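Local coordinates for cytokinin riboside 5'-monophosphate phosphoribohydrolase (Streptomyces coelicolor, PDB 5ZI9), which belongs to the SLOG clan, whose members share a Rossmann-like alpha/beta fold, and assembles here from six chains, at residues 169-174 against 244-249; 181-186 against 200-205. All coordinates share one frame; numbering follows the deposited sequence.

Contact 1 of 2, residues 169-174 against 244-249; sequences GFVVLP and ALVSKE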
loop_
_atom_site.group_PDB
_atom_site.type_symbol
_atom_site.label_atom_id
_atom_site.label_comp_id
_atom_site.label_asym_id
_atom_site.label_seq_id
_atom_site.Cartn_x
_atom_site.Cartn_y
_atom_site.Cartn_z
ATOM N N GLY B 169 -12.553 10.714 -26.102
ATOM C CA GLY B 169 -12.619 10.123 -27.423
ATOM C C GLY B 169 -11.245 10.035 -28.028
ATOM O O GLY B 169 -10.280 10.631 -27.507
ATOM N N PHE B 170 -11.155 9.268 -29.120
ATOM C CA PHE B 170 -9.903 9.138 -29.871
ATOM C C PHE B 170 -10.047 9.736 -31.259
ATOM O O PHE B 170 -11.088 9.618 -31.904
ATOM C CB PHE B 170 -9.455 7.677 -30.055
ATOM C CG PHE B 170 -8.846 7.041 -28.841
ATOM C CD1 PHE B 170 -8.904 7.621 -27.572
ATOM C CD2 PHE B 170 -8.280 5.790 -28.952
ATOM C CE1 PHE B 170 -8.350 7.001 -26.473
ATOM C CE2 PHE B 170 -7.742 5.157 -27.841
ATOM C CZ PHE B 170 -7.776 5.760 -26.610
ATOM N N VAL B 171 -8.964 10.351 -31.711
ATOM C CA VAL B 171 -8.810 10.664 -33.101
ATOM C C VAL B 171 -7.527 9.983 -33.570
ATOM O O VAL B 171 -6.481 10.097 -32.951
ATOM C CB VAL B 171 -8.700 12.168 -33.353
ATOM C CG1 VAL B 171 -8.711 12.416 -34.841
ATOM C CG2 VAL B 171 -9.841 12.901 -32.700
ATOM N N VAL B 172 -7.612 9.307 -34.689
ATOM C CA VAL B 172 -6.569 8.453 -35.069
ATOM C C VAL B 172 -6.140 8.878 -36.432
ATOM O O VAL B 172 -6.797 8.590 -37.417
ATOM C CB VAL B 172 -7.028 6.975 -35.084
ATOM C CG1 VAL B 172 -5.880 6.057 -35.441
ATOM C CG2 VAL B 172 -7.582 6.571 -33.726
ATOM N N LEU B 173 -4.993 9.530 -36.481
ATOM C CA LEU B 173 -4.330 9.778 -37.745
ATOM C C LEU B 173 -3.682 8.507 -38.284
ATOM O O LEU B 173 -3.437 7.558 -37.543
ATOM C CB LEU B 173 -3.263 10.850 -37.561
ATOM C CG LEU B 173 -3.873 12.225 -37.315
ATOM C CD1 LEU B 173 -3.023 12.970 -36.317
ATOM C CD2 LEU B 173 -3.994 12.996 -38.621
ATOM N N PRO B 174 -3.378 8.495 -39.585
ATOM C CA PRO B 174 -2.760 7.323 -40.185
ATOM C C PRO B 174 -1.527 6.856 -39.412
ATOM O O PRO B 174 -0.592 7.648 -39.222
ATOM C CB PRO B 174 -2.380 7.826 -41.581
ATOM C CG PRO B 174 -3.413 8.842 -41.879
ATOM C CD PRO B 174 -3.597 9.562 -40.578
ATOM N N ALA B 244 -16.005 18.066 -35.136
ATOM C CA ALA B 244 -17.421 18.211 -34.832
ATOM C C ALA B 244 -18.001 16.909 -34.262
ATOM O O ALA B 244 -18.784 16.919 -33.277
ATOM C CB ALA B 244 -18.161 18.611 -36.094
ATOM N N LEU B 245 -17.618 15.801 -34.911
ATOM C CA LEU B 245 -18.031 14.466 -34.479
ATOM C C LEU B 245 -17.694 14.207 -33.032
ATOM O O LEU B 245 -18.544 13.727 -32.285
ATOM C CB LEU B 245 -17.381 13.380 -35.321
ATOM C CG LEU B 245 -17.994 13.236 -36.723
ATOM C CD1 LEU B 245 -17.042 12.552 -37.699
ATOM C CD2 LEU B 245 -19.318 12.492 -36.631
ATOM N N VAL B 246 -16.464 14.550 -32.656
ATOM C CA VAL B 246 -15.980 14.308 -31.321
ATOM C C VAL B 246 -16.719 15.177 -30.304
ATOM O O VAL B 246 -17.084 14.666 -29.249
ATOM C CB VAL B 246 -14.452 14.463 -31.265
ATOM C CG1 VAL B 246 -13.994 14.871 -29.892
ATOM C CG2 VAL B 246 -13.782 13.166 -31.695
ATOM N N SER B 247 -16.951 16.462 -30.605
ATOM C CA SER B 247 -17.625 17.378 -29.649
ATOM C C SER B 247 -19.099 17.029 -29.501
ATOM O O SER B 247 -19.656 17.146 -28.397
ATOM C CB SER B 247 -17.491 18.854 -30.040
ATOM O OG SER B 247 -16.411 19.042 -30.928
ATOM N N LYS B 248 -19.720 16.598 -30.599
ATOM C CA LYS B 248 -21.092 16.101 -30.542
ATOM C C LYS B 248 -21.195 14.901 -29.569
ATOM O O LYS B 248 -21.849 14.998 -28.529
ATOM C CB LYS B 248 -21.608 15.753 -31.949
ATOM C CG LYS B 248 -23.100 15.984 -32.173
ATOM C CD LYS B 248 -23.918 14.726 -32.535
ATOM C CE LYS B 248 -25.111 15.109 -33.435
ATOM N NZ LYS B 248 -25.915 13.965 -33.948
ATOM N N GLU B 249 -20.471 13.826 -29.874
ATOM C CA GLU B 249 -20.511 12.561 -29.098
ATOM C C GLU B 249 -19.849 12.526 -27.670
ATOM O O GLU B 249 -20.343 11.782 -26.815
ATOM C CB GLU B 249 -19.958 11.401 -29.960
ATOM C CG GLU B 249 -20.976 10.675 -30.831
ATOM C CD GLU B 249 -20.362 10.060 -32.098
ATOM O OE1 GLU B 249 -19.712 8.986 -32.017
ATOM O OE2 GLU B 249 -20.542 10.635 -33.197
#
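Phe170 O and Val246 CG2 lie 4.5 Å apart, a loose approach in which the backbone of strand 167-172 faces the valine of helix 239-249; the same valine partly shields Gly169, just before, without touching it. Phe170 makes backbone hydrogen bonds with Pro199 and Val201, and its CB is directed away from the helix. The ring therefore belongs to the other face of the sheet, where it packs on Ala186 of helix 177-191 and meets Phe198 edge-to-face.

Val171 supplies the side-chain part of the contact. Its CG2 touches Val246 CG2 at 4.1 Å, one methyl against one methyl, with the two isopropyl groups crossing obliquely. In both valines the touching branch is the one beside the backbone N, while CG1 stands anti to that N (chi1 -173° in Val171 and 153° in Val246) and takes no part. Nothing beyond Val171 reaches helix segment 244-249, and only 85 Å² is buried in all. Neighbours complete the layer: Ile75 of strand 74-78 packs on both valines, Leu96 of helix 88-102 on Val171, and Phe105 and Val201 on Val246.

One valine in the last turn of helix 239-249, packed on an inner strand of a parallel sheet, next to strand 74-78, whose opposite face is covered by another helix, is the packing of a three-layer alpha/beta/alpha sandwich of the Rossmann-like type.

Contact 2 of 2, residues 181-186 against 200-205; sequences DELFEA and IVLFGS
Lys160 NZ is gripped by three carboxylates of helix 177-191, in salt bridges with Asp181 OD2, Glu182 OE2 and Glu185 OE2, which join this helix to helix 156-165. Leu183 and Ala186, between and after these acids, instead meet strand 200-203, in a contact that is wholly apolar.

Leu183 CD1 touches both Leu202 CD2, at 3.6 Å, and Ile200 CG2, at 4.0 Å, so a single methyl bridges two strand residues. With CG anti to the backbone N (chi1 171°), the leucine extends toward the sheet although its CB leaves the helix at the flank; it crosses Leu202 at about a right angle. One turn on, Ile200 CD1 meets Ala186 CB at 3.8 Å, carried to the helix by an extended chi2 of 164°. The backbones are nearest here, with Ala186 CA and Ile200 CA 7.6 Å apart. Trp208 of helix 205-220 packs on both leucines, and Phe184 meets Phe184 of the second subunit.

The axis of helix segment 181-186 runs at 148° to that of strand 200-203, with a closest approach of 10.2 Å, the return leg of a beta-alpha-beta crossover, and Glu182 ends the family's PGGxGTxxE signature.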
loop_
_atom_site.group_PDB
_atom_site.type_symbol
_atom_site.label_atom_id
_atom_site.label_comp_id
_atom_site.label_asym_id
_atom_site.label_seq_id
_atom_site.Cartn_x
_atom_site.Cartn_y
_atom_site.Cartn_z
ATOM N N ASP B 181 -2.925 -0.706 -32.268
ATOM C CA ASP B 181 -3.047 -1.276 -30.932
ATOM C C ASP B 181 -4.037 -0.489 -30.069
ATOM O O ASP B 181 -4.942 -1.093 -29.450
ATOM C CB ASP B 181 -1.645 -1.335 -30.319
ATOM C CG ASP B 181 -1.649 -1.633 -28.847
ATOM O OD1 ASP B 181 -2.509 -2.392 -28.371
ATOM O OD2 ASP B 181 -0.768 -1.100 -28.147
ATOM N N GLU B 182 -3.880 0.842 -30.063
ATOM C CA GLU B 182 -4.831 1.769 -29.406
ATOM C C GLU B 182 -6.180 1.796 -30.085
ATOM O O GLU B 182 -7.205 1.740 -29.435
ATOM C CB GLU B 182 -4.271 3.180 -29.336
ATOM C CG GLU B 182 -3.061 3.286 -28.399
ATOM C CD GLU B 182 -3.300 2.864 -26.916
ATOM O OE1 GLU B 182 -4.380 3.106 -26.289
ATOM O OE2 GLU B 182 -2.342 2.265 -26.354
ATOM N N LEU B 183 -6.190 1.839 -31.396
ATOM C CA LEU B 183 -7.426 1.831 -32.124
ATOM C C LEU B 183 -8.300 0.674 -31.698
ATOM O O LEU B 183 -9.420 0.857 -31.256
ATOM C CB LEU B 183 -7.175 1.749 -33.630
ATOM C CG LEU B 183 -8.430 1.520 -34.491
ATOM C CD1 LEU B 183 -9.445 2.620 -34.249
ATOM C CD2 LEU B 183 -8.053 1.412 -35.971
ATOM N N PHE B 184 -7.775 -0.524 -31.836
ATOM C CA PHE B 184 -8.564 -1.706 -31.527
ATOM C C PHE B 184 -8.871 -1.908 -30.047
ATOM O O PHE B 184 -9.821 -2.564 -29.717
ATOM C CB PHE B 184 -7.987 -2.921 -32.209
ATOM C CG PHE B 184 -8.275 -2.947 -33.701
ATOM C CD1 PHE B 184 -9.581 -3.086 -34.159
ATOM C CD2 PHE B 184 -7.268 -2.791 -34.636
ATOM C CE1 PHE B 184 -9.870 -3.101 -35.516
ATOM C CE2 PHE B 184 -7.545 -2.789 -35.991
ATOM C CZ PHE B 184 -8.850 -2.947 -36.434
ATOM N N GLU B 185 -8.123 -1.265 -29.173
ATOM C CA GLU B 185 -8.390 -1.263 -27.748
ATOM C C GLU B 185 -9.661 -0.468 -27.424
ATOM O O GLU B 185 -10.508 -0.912 -26.651
ATOM C CB GLU B 185 -7.199 -0.601 -27.080
ATOM C CG GLU B 185 -7.028 -0.738 -25.590
ATOM C CD GLU B 185 -5.612 -0.307 -25.201
ATOM O OE1 GLU B 185 -5.440 0.760 -24.530
ATOM O OE2 GLU B 185 -4.680 -1.017 -25.659
ATOM N N ALA B 186 -9.743 0.738 -27.992
ATOM C CA ALA B 186 -10.898 1.604 -27.829
ATOM C C ALA B 186 -12.144 0.980 -28.433
ATOM O O ALA B 186 -13.239 1.026 -27.860
ATOM C CB ALA B 186 -10.610 2.957 -28.463
ATOM N N ILE B 200 -14.805 7.618 -31.670
ATOM C CA ILE B 200 -13.549 7.204 -32.269
ATOM C C ILE B 200 -13.590 7.639 -33.725
ATOM O O ILE B 200 -14.447 7.202 -34.453
ATOM C CB ILE B 200 -13.406 5.681 -32.183
ATOM C CG1 ILE B 200 -13.351 5.235 -30.733
ATOM C CG2 ILE B 200 -12.139 5.199 -32.852
ATOM C CD1 ILE B 200 -13.603 3.747 -30.582
ATOM N N VAL B 201 -12.643 8.460 -34.154
ATOM C CA VAL B 201 -12.622 8.986 -35.506
ATOM C C VAL B 201 -11.306 8.647 -36.184
ATOM O O VAL B 201 -10.259 8.987 -35.679
ATOM C CB VAL B 201 -12.746 10.548 -35.445
ATOM C CG1 VAL B 201 -12.608 11.182 -36.836
ATOM C CG2 VAL B 201 -14.038 10.983 -34.722
ATOM N N LEU B 202 -11.339 8.054 -37.366
ATOM C CA LEU B 202 -10.104 7.827 -38.135
ATOM C C LEU B 202 -9.949 8.900 -39.200
ATOM O O LEU B 202 -10.886 9.225 -39.859
ATOM C CB LEU B 202 -10.100 6.463 -38.817
ATOM C CG LEU B 202 -10.716 5.220 -38.150
ATOM C CD1 LEU B 202 -10.153 3.973 -38.800
ATOM C CD2 LEU B 202 -10.475 5.128 -36.658
ATOM N N PHE B 203 -8.754 9.429 -39.394
ATOM C CA PHE B 203 -8.522 10.430 -40.396
ATOM C C PHE B 203 -7.751 9.809 -41.543
ATOM O O PHE B 203 -6.684 9.262 -41.317
ATOM C CB PHE B 203 -7.725 11.569 -39.802
ATOM C CG PHE B 203 -7.709 12.771 -40.673
ATOM C CD1 PHE B 203 -6.783 12.889 -41.724
ATOM C CD2 PHE B 203 -8.650 13.774 -40.491
ATOM C CE1 PHE B 203 -6.789 13.999 -42.555
ATOM C CE2 PHE B 203 -8.648 14.890 -41.319
ATOM C CZ PHE B 203 -7.713 15.004 -42.348
ATOM N N GLY B 204 -8.278 9.905 -42.768
ATOM C CA GLY B 204 -7.582 9.469 -43.982
ATOM C C GLY B 204 -8.290 8.311 -44.633
ATOM O O GLY B 204 -7.953 7.173 -44.397
ATOM N N SER B 205 -9.268 8.576 -45.479
ATOM C CA SER B 205 -10.072 7.477 -46.070
ATOM C C SER B 205 -9.292 6.534 -47.035
ATOM O O SER B 205 -9.598 5.324 -47.089
ATOM C CB SER B 205 -11.334 8.032 -46.730
ATOM O OG SER B 205 -10.990 8.898 -47.785
#

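Along the chain, strand 167-172 comes first and leads through Pro174 into helix 177-191, which turns back along the sheet to strand 200-203. Contact 2 closes the short loop between segment 181-186 and strand 200-203, with 13 residues between them, and it lies wholly within the much longer one that contact 1 closes when helix 239-249 returns to strand 167-172; the two do not cross. Helices 239-249 and 177-191 lie on opposite faces of the same parallel sheet, and the contact centres are about 9 Å apart. Strands 167-172 and 200-203 are neighbours there, probably bonded by Val172 N to Val201 O (2.8 Å) and Phe203 N to Val172 O (2.9 Å), so both helical layers meet the sheet at adjoining strands.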